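Local coordinates for putative phosphatase (Clostridium difficile, PDB 3SD7), which is probably a phosphatase of the haloacid dehalogenase-like hydrolase family, its natural substrate unidentified, at residues Y29-D35 and K127-T133; G38-K44 and L211-G215; K44-T48 and D68-G72; I197-K201 and E222-T226. All coordinates share one frame; numbering follows the deposited sequence. Where two conformers were deposited one is given.

Contact 1. Residues Y29-D35 and K127-T133; sequences YEIVLFD and KILLVAT
The ring of Phe34 turns an edge toward the neighbouring strand: Leu130 O lies in the plane of the ring, 3.9 Å from CD2, and Leu129 CD2 approaches the same rim at CE2. Leu119 and Leu122 of helix 115-124 also pack on this aromatic group. Backbone bonds run in both directions between the strands: Val32 N donates to Ile128 O at 2.8 Å, and Leu130 N returns a bond to Val32 O. Strands 31-34 and 128-133 are thereby paired in parallel as neighbouring inner strands of the Rossmann-like sheet of the haloacid dehalogenase fold. On the face bearing Ile31, Leu33 and Leu130, Leu130 CD1 is shared, lying 3.7 Å from Ile31 CG2 and 4.0 Å from Leu33 CG; helix 168-179 covers Leu33 and Leu130. At the N-terminal end, the Lys127 chain bends at its last torsion (chi4 -56°), so that NZ donates a hydrogen bond to Tyr29 O at 2.9 Å. At the other end, Asp35 OD1 is 3.1 Å from Thr133 OG1, which is hydrogen-bonded to Lys135 N. Asp35, whose OD2 forms a salt bridge with Lys168, opens a DxDxT sequence consistent with the family's catalytic motif and lies near the bound sodium ion.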
loop_
_atom_site.group_PDB
_atom_site.type_symbol
_atom_site.label_atom_id
_atom_site.label_comp_id
_atom_site.label_asym_id
_atom_site.label_seq_id
_atom_site.Cartn_x
_atom_site.Cartn_y
_atom_site.Cartn_z
ATOM N N TYR A 29 20.322 -7.399 -4.423
ATOM C CA TYR A 29 19.578 -6.156 -4.611
ATOM C C TYR A 29 20.047 -5.059 -3.654
ATOM O O TYR A 29 20.122 -5.267 -2.453
ATOM C CB TYR A 29 18.100 -6.399 -4.418
ATOM C CG TYR A 29 17.549 -7.439 -5.351
ATOM C CD1 TYR A 29 17.247 -7.128 -6.662
ATOM C CD2 TYR A 29 17.326 -8.739 -4.918
ATOM C CE1 TYR A 29 16.741 -8.079 -7.525
ATOM C CE2 TYR A 29 16.813 -9.702 -5.775
ATOM C CZ TYR A 29 16.528 -9.369 -7.072
ATOM O OH TYR A 29 16.031 -10.307 -7.928
ATOM N N GLU A 30 20.298 -3.877 -4.183
ATOM C CA GLU A 30 20.800 -2.763 -3.377
ATOM C C GLU A 30 19.738 -1.700 -3.059
ATOM O O GLU A 30 19.911 -0.915 -2.129
ATOM C CB GLU A 30 21.967 -2.117 -4.092
ATOM C CG GLU A 30 23.110 -3.079 -4.328
ATOM C CD GLU A 30 24.224 -2.496 -5.185
ATOM O OE1 GLU A 30 24.235 -1.263 -5.423
ATOM O OE2 GLU A 30 25.093 -3.284 -5.622
ATOM N N ILE A 31 18.692 -1.652 -3.879
ATOM C CA ILE A 31 17.592 -0.701 -3.724
ATOM C C ILE A 31 16.302 -1.526 -3.649
ATOM O O ILE A 31 15.997 -2.278 -4.583
ATOM C CB ILE A 31 17.536 0.330 -4.911
ATOM C CG1 ILE A 31 18.855 1.135 -4.993
ATOM C CG2 ILE A 31 16.283 1.227 -4.785
ATOM C CD1 ILE A 31 18.885 2.198 -6.115
ATOM N N VAL A 32 15.527 -1.375 -2.573
ATOM C CA VAL A 32 14.307 -2.152 -2.378
ATOM C C VAL A 32 13.155 -1.186 -2.185
ATOM O O VAL A 32 13.193 -0.321 -1.289
ATOM C CB VAL A 32 14.383 -3.050 -1.157
ATOM C CG1 VAL A 32 13.135 -3.961 -1.061
ATOM C CG2 VAL A 32 15.694 -3.894 -1.164
ATOM N N LEU A 33 12.174 -1.291 -3.063
ATOM C CA LEU A 33 10.988 -0.471 -2.991
ATOM C C LEU A 33 9.861 -1.286 -2.377
ATOM O O LEU A 33 9.719 -2.477 -2.663
ATOM C CB LEU A 33 10.540 -0.005 -4.364
ATOM C CG LEU A 33 11.384 1.011 -5.090
ATOM C CD1 LEU A 33 12.695 0.430 -5.555
ATOM C CD2 LEU A 33 10.581 1.591 -6.272
ATOM N N PHE A 34 9.062 -0.630 -1.549
ATOM C CA PHE A 34 7.913 -1.233 -0.933
ATOM C C PHE A 34 6.627 -0.440 -1.177
ATOM O O PHE A 34 6.632 0.772 -1.098
ATOM C CB PHE A 34 8.060 -1.307 0.599
ATOM C CG PHE A 34 9.126 -2.222 1.084
ATOM C CD1 PHE A 34 8.797 -3.516 1.505
ATOM C CD2 PHE A 34 10.445 -1.786 1.211
ATOM C CE1 PHE A 34 9.762 -4.357 1.983
ATOM C CE2 PHE A 34 11.424 -2.666 1.710
ATOM C CZ PHE A 34 11.072 -3.929 2.083
ATOM N N ASP A 35 5.535 -1.137 -1.470
ATOM C CA ASP A 35 4.219 -0.519 -1.422
ATOM C C ASP A 35 3.886 -0.407 0.097
ATOM O O ASP A 35 4.611 -0.942 0.952
ATOM C CB ASP A 35 3.198 -1.325 -2.202
ATOM C CG ASP A 35 2.041 -0.442 -2.732
ATOM O OD1 ASP A 35 1.614 0.472 -2.021
ATOM O OD2 ASP A 35 1.582 -0.650 -3.892
ATOM N N LYS A 127 21.180 -1.404 2.587
ATOM C CA LYS A 127 20.256 -1.293 1.456
ATOM C C LYS A 127 19.516 0.024 1.513
ATOM O O LYS A 127 19.257 0.557 2.590
ATOM C CB LYS A 127 19.276 -2.453 1.438
ATOM C CG LYS A 127 19.999 -3.751 1.213
ATOM C CD LYS A 127 19.127 -4.903 1.000
ATOM C CE LYS A 127 19.962 -6.197 1.019
ATOM N NZ LYS A 127 21.113 -6.305 0.054
ATOM N N ILE A 128 19.221 0.574 0.332
ATOM C CA ILE A 128 18.419 1.773 0.218
ATOM C C ILE A 128 16.968 1.290 0.107
ATOM O O ILE A 128 16.634 0.468 -0.774
ATOM C CB ILE A 128 18.796 2.562 -1.039
ATOM C CG1 ILE A 128 20.210 3.112 -0.877
ATOM C CG2 ILE A 128 17.805 3.725 -1.226
ATOM C CD1 ILE A 128 20.791 3.680 -2.156
ATOM N N LEU A 129 16.137 1.781 1.022
ATOM C CA LEU A 129 14.739 1.383 1.108
ATOM C C LEU A 129 13.877 2.583 0.715
ATOM O O LEU A 129 14.099 3.730 1.169
ATOM C CB LEU A 129 14.408 0.934 2.518
ATOM C CG LEU A 129 15.350 -0.113 3.125
ATOM C CD1 LEU A 129 14.857 -0.524 4.525
ATOM C CD2 LEU A 129 15.466 -1.334 2.212
ATOM N N LEU A 130 12.912 2.318 -0.143
ATOM C CA LEU A 130 12.015 3.355 -0.630
ATOM C C LEU A 130 10.575 2.898 -0.523
ATOM O O LEU A 130 10.289 1.702 -0.582
ATOM C CB LEU A 130 12.319 3.615 -2.104
ATOM C CG LEU A 130 13.766 3.928 -2.530
ATOM C CD1 LEU A 130 13.903 3.980 -4.080
ATOM C CD2 LEU A 130 14.253 5.206 -1.884
ATOM N N VAL A 131 9.648 3.847 -0.420
ATOM C CA VAL A 131 8.223 3.542 -0.503
ATOM C C VAL A 131 7.678 4.135 -1.788
ATOM O O VAL A 131 7.954 5.300 -2.088
ATOM C CB VAL A 131 7.418 4.066 0.709
ATOM C CG1 VAL A 131 5.903 3.938 0.484
ATOM C CG2 VAL A 131 7.826 3.310 1.977
ATOM N N ALA A 132 6.975 3.307 -2.562
ATOM C CA ALA A 132 6.299 3.727 -3.782
ATOM C C ALA A 132 4.877 3.189 -3.672
ATOM O O ALA A 132 4.647 1.986 -3.739
ATOM C CB ALA A 132 7.027 3.183 -5.042
ATOM N N THR A 133 3.927 4.094 -3.501
ATOM C CA THR A 133 2.549 3.734 -3.223
ATOM C C THR A 133 1.562 4.651 -3.935
ATOM O O THR A 133 1.916 5.770 -4.340
ATOM C CB THR A 133 2.318 3.789 -1.699
ATOM O OG1 THR A 133 0.984 3.387 -1.364
ATOM C CG2 THR A 133 2.586 5.205 -1.121
#

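Contact 2. Residues G38-K44 and L211-G215; sequences GTLTDPK and LYGYG. With GOL (glycerol), chain E.
With CG set between the backbone N and the carbonyl carbon (chi1 60°), Tyr212 sends its hydroxyl toward Thr39, while Asp42, its CG anti to the backbone N (chi1 -174°), extends its carboxylate toward Tyr214. Tyr212 OH donates to Thr39 O at 2.7 Å, in the carbonyl plane and on a lone pair, and this oxygen also lies in the plane of the ring. Tyr214 OH reaches Asp42 OD1 on its syn side at 2.6 Å, with the carboxylate and ring planes 75° apart. The same OD1 receives Lys44 N from above the carboxylate plane, an Asx turn leading into helix 44-57. Where the backbones meet, Gly213 CA is 3.3 Å from Gly38 O, a CA-H...O contact. A glycerol, probably from the crystallisation liquor, places C1 over one face of Tyr214, 3.5 Å above the plane. Its O3 donates to Asp42 OD2 at 2.6 Å and accepts from Lys44 NZ at 3.0 Å. The loop after strand 206-210 thus meets the segment following the sodium-binding Asp37, and Tyr214 N bonds to Asp192, another sodium ligand. Tyr214 OH and Lys44 N, both on OD1, would restrain the Asp42 carboxylate and probably favour its ionised form, the glycerol adding to this in the crystal.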
loop_
_atom_site.group_PDB
_atom_site.type_symbol
_atom_site.label_atom_id
_atom_site.label_comp_id
_atom_site.label_asym_id
_atom_site.label_seq_id
_atom_site.Cartn_x
_atom_site.Cartn_y
_atom_site.Cartn_z
ATOM N N GLY A 38 -1.097 -3.271 2.841
ATOM C CA GLY A 38 -1.006 -4.678 2.528
ATOM C C GLY A 38 0.375 -5.240 2.357
ATOM O O GLY A 38 0.536 -6.398 2.080
ATOM N N THR A 39 1.401 -4.394 2.544
ATOM C CA THR A 39 2.791 -4.776 2.337
ATOM C C THR A 39 3.574 -4.451 3.617
ATOM O O THR A 39 4.196 -5.327 4.193
ATOM C CB THR A 39 3.370 -4.060 1.146
ATOM O OG1 THR A 39 2.611 -4.412 -0.026
ATOM C CG2 THR A 39 4.821 -4.475 0.902
ATOM N N LEU A 40 3.546 -3.196 4.019
ATOM C CA LEU A 40 4.142 -2.787 5.293
ATOM C C LEU A 40 3.165 -2.725 6.412
ATOM O O LEU A 40 3.483 -3.154 7.541
ATOM C CB LEU A 40 4.802 -1.409 5.164
ATOM C CG LEU A 40 5.941 -1.296 4.152
ATOM C CD1 LEU A 40 6.380 0.189 3.992
ATOM C CD2 LEU A 40 7.130 -2.149 4.576
ATOM N N THR A 41 2.003 -2.150 6.143
ATOM C CA THR A 41 0.960 -1.924 7.166
ATOM C C THR A 41 -0.418 -2.294 6.635
ATOM O O THR A 41 -0.663 -2.288 5.432
ATOM C CB THR A 41 0.962 -0.449 7.628
ATOM O OG1 THR A 41 0.802 0.404 6.477
ATOM C CG2 THR A 41 2.298 -0.094 8.319
ATOM N N ASP A 42 -1.311 -2.641 7.552
ATOM C CA ASP A 42 -2.674 -3.055 7.201
ATOM C C ASP A 42 -3.648 -1.923 7.604
ATOM O O ASP A 42 -3.782 -1.615 8.791
ATOM C CB ASP A 42 -3.002 -4.365 7.915
ATOM C CG ASP A 42 -4.341 -4.949 7.496
ATOM O OD1 ASP A 42 -5.076 -4.274 6.762
ATOM O OD2 ASP A 42 -4.688 -6.064 7.964
ATOM N N PRO A 43 -4.357 -1.336 6.631
ATOM C CA PRO A 43 -5.241 -0.220 6.910
ATOM C C PRO A 43 -6.670 -0.620 7.256
ATOM O O PRO A 43 -7.525 0.250 7.374
ATOM C CB PRO A 43 -5.255 0.511 5.574
ATOM C CG PRO A 43 -5.200 -0.588 4.579
ATOM C CD PRO A 43 -4.267 -1.599 5.175
ATOM N N LYS A 44 -6.919 -1.914 7.409
ATOM C CA LYS A 44 -8.282 -2.422 7.583
ATOM C C LYS A 44 -9.147 -1.658 8.588
ATOM O O LYS A 44 -10.269 -1.258 8.283
ATOM C CB LYS A 44 -8.233 -3.909 7.923
ATOM C CG LYS A 44 -9.588 -4.518 8.217
ATOM C CD LYS A 44 -9.505 -6.002 8.432
ATOM C CE LYS A 44 -9.359 -6.743 7.091
ATOM N NZ LYS A 44 -9.312 -8.235 7.256
ATOM N N LEU A 211 1.836 -12.622 -0.244
ATOM C CA LEU A 211 0.520 -13.230 -0.108
ATOM C C LEU A 211 -0.179 -12.898 1.210
ATOM O O LEU A 211 -1.327 -13.296 1.399
ATOM C CB LEU A 211 0.609 -14.773 -0.239
ATOM C CG LEU A 211 1.265 -15.316 -1.512
ATOM C CD1 LEU A 211 1.333 -16.849 -1.444
ATOM C CD2 LEU A 211 0.488 -14.843 -2.770
ATOM N N TYR A 212 0.491 -12.154 2.108
ATOM C CA TYR A 212 -0.093 -11.812 3.407
ATOM C C TYR A 212 -0.936 -10.545 3.417
ATOM O O TYR A 212 -1.501 -10.177 4.460
ATOM C CB TYR A 212 1.006 -11.714 4.487
ATOM C CG TYR A 212 2.060 -10.691 4.210
ATOM C CD1 TYR A 212 1.816 -9.325 4.454
ATOM C CD2 TYR A 212 3.312 -11.046 3.706
ATOM C CE1 TYR A 212 2.768 -8.386 4.207
ATOM C CE2 TYR A 212 4.275 -10.104 3.466
ATOM C CZ TYR A 212 4.014 -8.769 3.731
ATOM O OH TYR A 212 4.979 -7.829 3.479
ATOM N N GLY A 213 -1.031 -9.902 2.255
ATOM C CA GLY A 213 -1.807 -8.701 2.082
ATOM C C GLY A 213 -3.150 -8.935 1.415
ATOM O O GLY A 213 -3.896 -9.906 1.747
ATOM N N TYR A 214 -3.485 -8.045 0.496
ATOM C CA TYR A 214 -4.800 -8.034 -0.115
ATOM C C TYR A 214 -4.895 -8.731 -1.476
ATOM O O TYR A 214 -5.976 -8.874 -2.011
ATOM C CB TYR A 214 -5.365 -6.598 -0.143
ATOM C CG TYR A 214 -5.747 -6.168 1.250
ATOM C CD1 TYR A 214 -7.043 -6.322 1.703
ATOM C CD2 TYR A 214 -4.787 -5.670 2.153
ATOM C CE1 TYR A 214 -7.404 -5.986 2.982
ATOM C CE2 TYR A 214 -5.162 -5.337 3.463
ATOM C CZ TYR A 214 -6.468 -5.484 3.843
ATOM O OH TYR A 214 -6.880 -5.185 5.122
ATOM N N GLY A 215 -3.774 -9.186 -1.991
ATOM C CA GLY A 215 -3.757 -9.936 -3.243
ATOM C C GLY A 215 -3.823 -11.428 -2.983
ATOM O O GLY A 215 -3.087 -11.965 -2.147
HETATM C C1 GOL E . -4.830 -8.446 5.068
HETATM O O1 GOL E . -3.452 -8.428 5.345
HETATM C C2 GOL E . -5.532 -9.533 5.890
HETATM O O2 GOL E . -6.838 -9.692 5.378
HETATM C C3 GOL E . -5.552 -9.161 7.384
HETATM O O3 GOL E . -6.371 -8.027 7.678
#

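Contact 3. Residues K44-T48 and D68-G72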
loop_
_atom_site.group_PDB
_atom_site.type_symbol
_atom_site.label_atom_id
_atom_site.label_comp_id
_atom_site.label_asym_id
_atom_site.label_seq_id
_atom_site.Cartn_x
_atom_site.Cartn_y
_atom_site.Cartn_z
ATOM N N LYS A 44 -6.919 -1.914 7.409
ATOM C CA LYS A 44 -8.282 -2.422 7.583
ATOM C C LYS A 44 -9.147 -1.658 8.588
ATOM O O LYS A 44 -10.269 -1.258 8.283
ATOM C CB LYS A 44 -8.233 -3.909 7.923
ATOM C CG LYS A 44 -9.588 -4.518 8.217
ATOM C CD LYS A 44 -9.505 -6.002 8.432
ATOM C CE LYS A 44 -9.359 -6.743 7.091
ATOM N NZ LYS A 44 -9.312 -8.235 7.256
ATOM N N GLU A 45 -8.617 -1.445 9.781
ATOM C CA GLU A 45 -9.409 -0.794 10.848
ATOM C C GLU A 45 -9.928 0.589 10.431
ATOM O O GLU A 45 -11.140 0.868 10.475
ATOM C CB GLU A 45 -8.584 -0.698 12.122
ATOM C CG GLU A 45 -9.399 -0.229 13.335
ATOM C CD GLU A 45 -8.555 0.175 14.550
ATOM O OE1 GLU A 45 -7.316 -0.008 14.541
ATOM O OE2 GLU A 45 -9.155 0.704 15.517
ATOM N N GLY A 46 -9.009 1.477 10.033
ATOM C CA GLY A 46 -9.396 2.823 9.663
ATOM C C GLY A 46 -10.272 2.923 8.441
ATOM O O GLY A 46 -11.159 3.776 8.375
ATOM N N ILE A 47 -10.015 2.089 7.434
ATOM C CA ILE A 47 -10.848 2.138 6.241
ATOM C C ILE A 47 -12.274 1.685 6.568
ATOM O O ILE A 47 -13.267 2.357 6.218
ATOM C CB ILE A 47 -10.254 1.307 5.086
ATOM C CG1 ILE A 47 -8.928 1.938 4.636
ATOM C CG2 ILE A 47 -11.272 1.233 3.914
ATOM C CD1 ILE A 47 -8.258 1.141 3.512
ATOM N N THR A 48 -12.395 0.557 7.249
ATOM C CA THR A 48 -13.729 0.035 7.557
ATOM C C THR A 48 -14.482 0.967 8.525
ATOM O O THR A 48 -15.696 1.195 8.381
ATOM C CB THR A 48 -13.673 -1.414 8.084
ATOM O OG1 THR A 48 -12.831 -1.471 9.232
ATOM C CG2 THR A 48 -13.119 -2.365 7.001
ATOM N N ASP A 68 -15.071 -5.194 5.175
ATOM C CA ASP A 68 -13.736 -5.592 4.747
ATOM C C ASP A 68 -13.626 -5.681 3.219
ATOM O O ASP A 68 -12.589 -5.372 2.645
ATOM C CB ASP A 68 -13.354 -6.947 5.341
ATOM C CG ASP A 68 -13.101 -6.904 6.865
ATOM O OD1 ASP A 68 -13.001 -5.816 7.461
ATOM O OD2 ASP A 68 -12.975 -7.998 7.453
ATOM N N GLN A 69 -14.705 -6.114 2.578
ATOM C CA GLN A 69 -14.731 -6.259 1.120
ATOM C C GLN A 69 -14.636 -4.941 0.361
ATOM O O GLN A 69 -14.489 -4.938 -0.864
ATOM C CB GLN A 69 -15.989 -7.006 0.677
ATOM C CG GLN A 69 -17.275 -6.294 0.943
ATOM C CD GLN A 69 -18.489 -7.127 0.592
ATOM O OE1 GLN A 69 -18.417 -8.040 -0.232
ATOM N NE2 GLN A 69 -19.617 -6.811 1.215
ATOM N N PHE A 70 -14.703 -3.819 1.081
ATOM C CA PHE A 70 -14.625 -2.506 0.446
ATOM C C PHE A 70 -13.220 -1.885 0.551
ATOM O O PHE A 70 -13.005 -0.729 0.163
ATOM C CB PHE A 70 -15.707 -1.576 0.993
ATOM C CG PHE A 70 -17.107 -2.155 0.915
ATOM C CD1 PHE A 70 -17.606 -2.643 -0.294
ATOM C CD2 PHE A 70 -17.922 -2.204 2.034
ATOM C CE1 PHE A 70 -18.878 -3.172 -0.386
ATOM C CE2 PHE A 70 -19.211 -2.736 1.958
ATOM C CZ PHE A 70 -19.687 -3.222 0.738
ATOM N N ILE A 71 -12.285 -2.665 1.075
ATOM C CA ILE A 71 -10.879 -2.305 1.084
ATOM C C ILE A 71 -10.333 -2.679 -0.292
ATOM O O ILE A 71 -10.226 -3.873 -0.641
ATOM C CB ILE A 71 -10.100 -3.042 2.156
ATOM C CG1 ILE A 71 -10.651 -2.723 3.548
ATOM C CG2 ILE A 71 -8.637 -2.644 2.114
ATOM C CD1 ILE A 71 -10.120 -3.671 4.616
ATOM N N GLY A 72 -10.008 -1.675 -1.094
ATOM C CA GLY A 72 -9.517 -1.935 -2.449
ATOM C C GLY A 72 -10.222 -1.140 -3.519
ATOM O O GLY A 72 -9.592 -0.308 -4.187
#
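The first turn of helix 44-57 faces a short 3-10 segment and the loop after it, with the alpha carbons of Ile47 and Ile71 6.8 Å apart and those of Thr48 and Asp68 6.3 Å apart. Both lie in what is probably the helical cap, inserted after the first core strand as in C1-type haloacid dehalogenases, and the contact joins the start of helix 44-57 to the loop before helix 75-82. Ile71 pushes its CD1 branch into the angle between Lys44 and Thr48. That methyl is 3.7 Å from Lys44 CG, the two side chains crossing at about a right angle, and 4.0 Å from Thr48 CG2. Further round the helix, Ile47 CG2 meets Ile71 CG1 at 4.0 Å. The hydroxyl of Tyr214, from the loop after strand 206-210, also touches Ile71 CD1. Asp68 OD1 rests 3.5 Å from Thr48 CG2, while OD2 lies 3.7 Å from Lys44 NZ, a long salt bridge, the ammonium being hydrogen-bonded also to a glycerol. Thr48 has OG1 between its backbone N and carbonyl carbon (chi1 57°), which directs CG2 at the loop and the hydroxyl back into the helix. Lys44 O thereby accepts two bonds, from Thr48 N and Thr48 OG1, which reach it from opposite faces of its carbonyl plane.

Contact 4. Residues I197-K201 and E222-T226; sequences IIGAK and ESEPT
Ile197 points from helix 194-203 toward the end of helix 217-223, and its branches divide the work. CG1 lies 3.5 Å from Ser223 OG, while CG2, anti to the backbone N, approaches Pro225 CA at 3.7 Å. The Ile197 and Pro225 side chains run at a slant to each other, and Ile197 CD1 and CG2 both come against Pro225 CB, each at 3.9 Å. Ile197 and Ser223 were each modelled in two conformers; these distances describe one of them and are provisional to that extent. The Ser223 hydroxyl is hydrogen-bonded to Ile220 O, and its oxygen meets Ile197 by packing alone.

One turn further along, Lys201 projects in the same general direction but acts through its end. Its chain is extended beyond CG (chi4 -158°), which carries NZ over the bend where the chain leaves helix 217-223 and Glu224 adopts a positive phi of 56°. NZ donates to Glu224 O at 2.7 Å from above the carbonyl plane, 43° out of it, and weakly to Ser223 O at 3.3 Å. The contact thus joins two helices near strand 206-210 of the Rossmann-like sheet, whose Ser207 touches both Ile197 and Pro225.

The Glu224 carboxylate plays a lesser part: OE1 stays 4.4 Å from Lys201 NZ, beyond a salt bridge. Attraction between these charges may still help, but the ammonium is held chiefly by main-chain oxygens, and its positive charge probably complements the partial negative charge at the C-terminal end of helix 217-223.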
loop_
_atom_site.group_PDB
_atom_site.type_symbol
_atom_site.label_atom_id
_atom_site.label_comp_id
_atom_site.label_asym_id
_atom_site.label_seq_id
_atom_site.Cartn_x
_atom_site.Cartn_y
_atom_site.Cartn_z
ATOM N N ILE A 197 3.310 -5.445 -9.277
ATOM C CA ILE A 197 4.089 -6.285 -10.180
ATOM C C ILE A 197 4.052 -5.718 -11.598
ATOM O O ILE A 197 5.079 -5.654 -12.269
ATOM C CB ILE A 197 3.611 -7.743 -10.158
ATOM C CG1 ILE A 197 3.443 -8.225 -8.712
ATOM C CG2 ILE A 197 4.557 -8.650 -10.988
ATOM C CD1 ILE A 197 4.662 -7.990 -7.852
ATOM N N ILE A 198 2.873 -5.283 -12.039
ATOM C CA ILE A 198 2.713 -4.658 -13.375
ATOM C C ILE A 198 3.600 -3.390 -13.450
ATOM O O ILE A 198 4.287 -3.143 -14.461
ATOM C CB ILE A 198 1.233 -4.282 -13.629
ATOM C CG1 ILE A 198 0.386 -5.548 -13.775
ATOM C CG2 ILE A 198 1.094 -3.402 -14.860
ATOM C CD1 ILE A 198 -1.103 -5.306 -13.567
ATOM N N GLY A 199 3.610 -2.616 -12.364
ATOM C CA GLY A 199 4.431 -1.408 -12.277
ATOM C C GLY A 199 5.905 -1.752 -12.419
ATOM O O GLY A 199 6.619 -1.159 -13.236
ATOM N N ALA A 200 6.341 -2.757 -11.673
ATOM C CA ALA A 200 7.733 -3.211 -11.717
ATOM C C ALA A 200 8.141 -3.649 -13.124
ATOM O O ALA A 200 9.229 -3.306 -13.625
ATOM C CB ALA A 200 7.924 -4.349 -10.765
ATOM N N LYS A 201 7.264 -4.408 -13.769
ATOM C CA LYS A 201 7.554 -4.890 -15.110
ATOM C C LYS A 201 7.636 -3.762 -16.141
ATOM O O LYS A 201 8.486 -3.806 -17.045
ATOM C CB LYS A 201 6.572 -5.997 -15.514
ATOM C CG LYS A 201 6.820 -7.253 -14.726
ATOM C CD LYS A 201 5.968 -8.418 -15.173
ATOM C CE LYS A 201 6.367 -9.647 -14.391
ATOM N NZ LYS A 201 6.006 -10.894 -15.074
ATOM N N GLU A 222 -0.697 -15.079 -11.272
ATOM C CA GLU A 222 -1.011 -14.722 -12.640
ATOM C C GLU A 222 -0.235 -13.491 -13.146
ATOM O O GLU A 222 -0.054 -13.347 -14.359
ATOM C CB GLU A 222 -2.529 -14.648 -12.833
ATOM C CG GLU A 222 -3.161 -16.076 -12.686
ATOM C CD GLU A 222 -4.690 -16.115 -12.798
ATOM O OE1 GLU A 222 -5.353 -15.077 -12.591
ATOM O OE2 GLU A 222 -5.231 -17.209 -13.057
ATOM N N SER A 223 0.219 -12.634 -12.221
ATOM C CA SER A 223 1.024 -11.449 -12.563
ATOM C C SER A 223 2.493 -11.823 -12.810
ATOM O O SER A 223 3.269 -11.013 -13.320
ATOM C CB SER A 223 0.937 -10.385 -11.455
ATOM O OG SER A 223 1.621 -10.789 -10.274
ATOM N N GLU A 224 2.870 -13.041 -12.419
ATOM C CA GLU A 224 4.224 -13.577 -12.648
ATOM C C GLU A 224 5.392 -12.724 -12.095
ATOM O O GLU A 224 6.307 -12.356 -12.841
ATOM C CB GLU A 224 4.435 -13.868 -14.142
ATOM C CG GLU A 224 3.504 -14.951 -14.669
ATOM C CD GLU A 224 3.584 -15.177 -16.173
ATOM O OE1 GLU A 224 4.383 -14.507 -16.878
ATOM O OE2 GLU A 224 2.825 -16.050 -16.652
ATOM N N PRO A 225 5.380 -12.454 -10.783
ATOM C CA PRO A 225 6.501 -11.721 -10.197
ATOM C C PRO A 225 7.766 -12.573 -10.195
ATOM O O PRO A 225 7.716 -13.775 -10.484
ATOM C CB PRO A 225 6.058 -11.480 -8.753
ATOM C CG PRO A 225 5.122 -12.592 -8.461
ATOM C CD PRO A 225 4.415 -12.891 -9.757
ATOM N N THR A 226 8.891 -11.958 -9.855
ATOM C CA THR A 226 10.161 -12.678 -9.821
ATOM C C THR A 226 10.105 -13.713 -8.715
ATOM O O THR A 226 10.604 -14.831 -8.888
ATOM C CB THR A 226 11.334 -11.743 -9.614
ATOM O OG1 THR A 226 11.161 -10.585 -10.436
ATOM C CG2 THR A 226 12.670 -12.448 -9.944
#

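In the fold
Contact 1 lies within the central parallel sheet, and contact 2 follows directly from it: the chain runs from strand 31-34 into 38-44, and Leu40 packs on Phe34 and Val131. Their centres are 16 Å apart. Contact 3 shares Lys44 with contact 2, 11 Å away between centres, and carries the path into the probable helical cap, about 25 Å from contact 1 between centres. Along the chain, contact 3 is nested inside the loops closed by contacts 1 and 2. Contact 4 comes later, on helices flanking the sheet, 24 Å from contact 3 between centres; its segments alternate with those of contact 2. Contact 2 thus probably sits at the junction of core and cap, beside the sodium site.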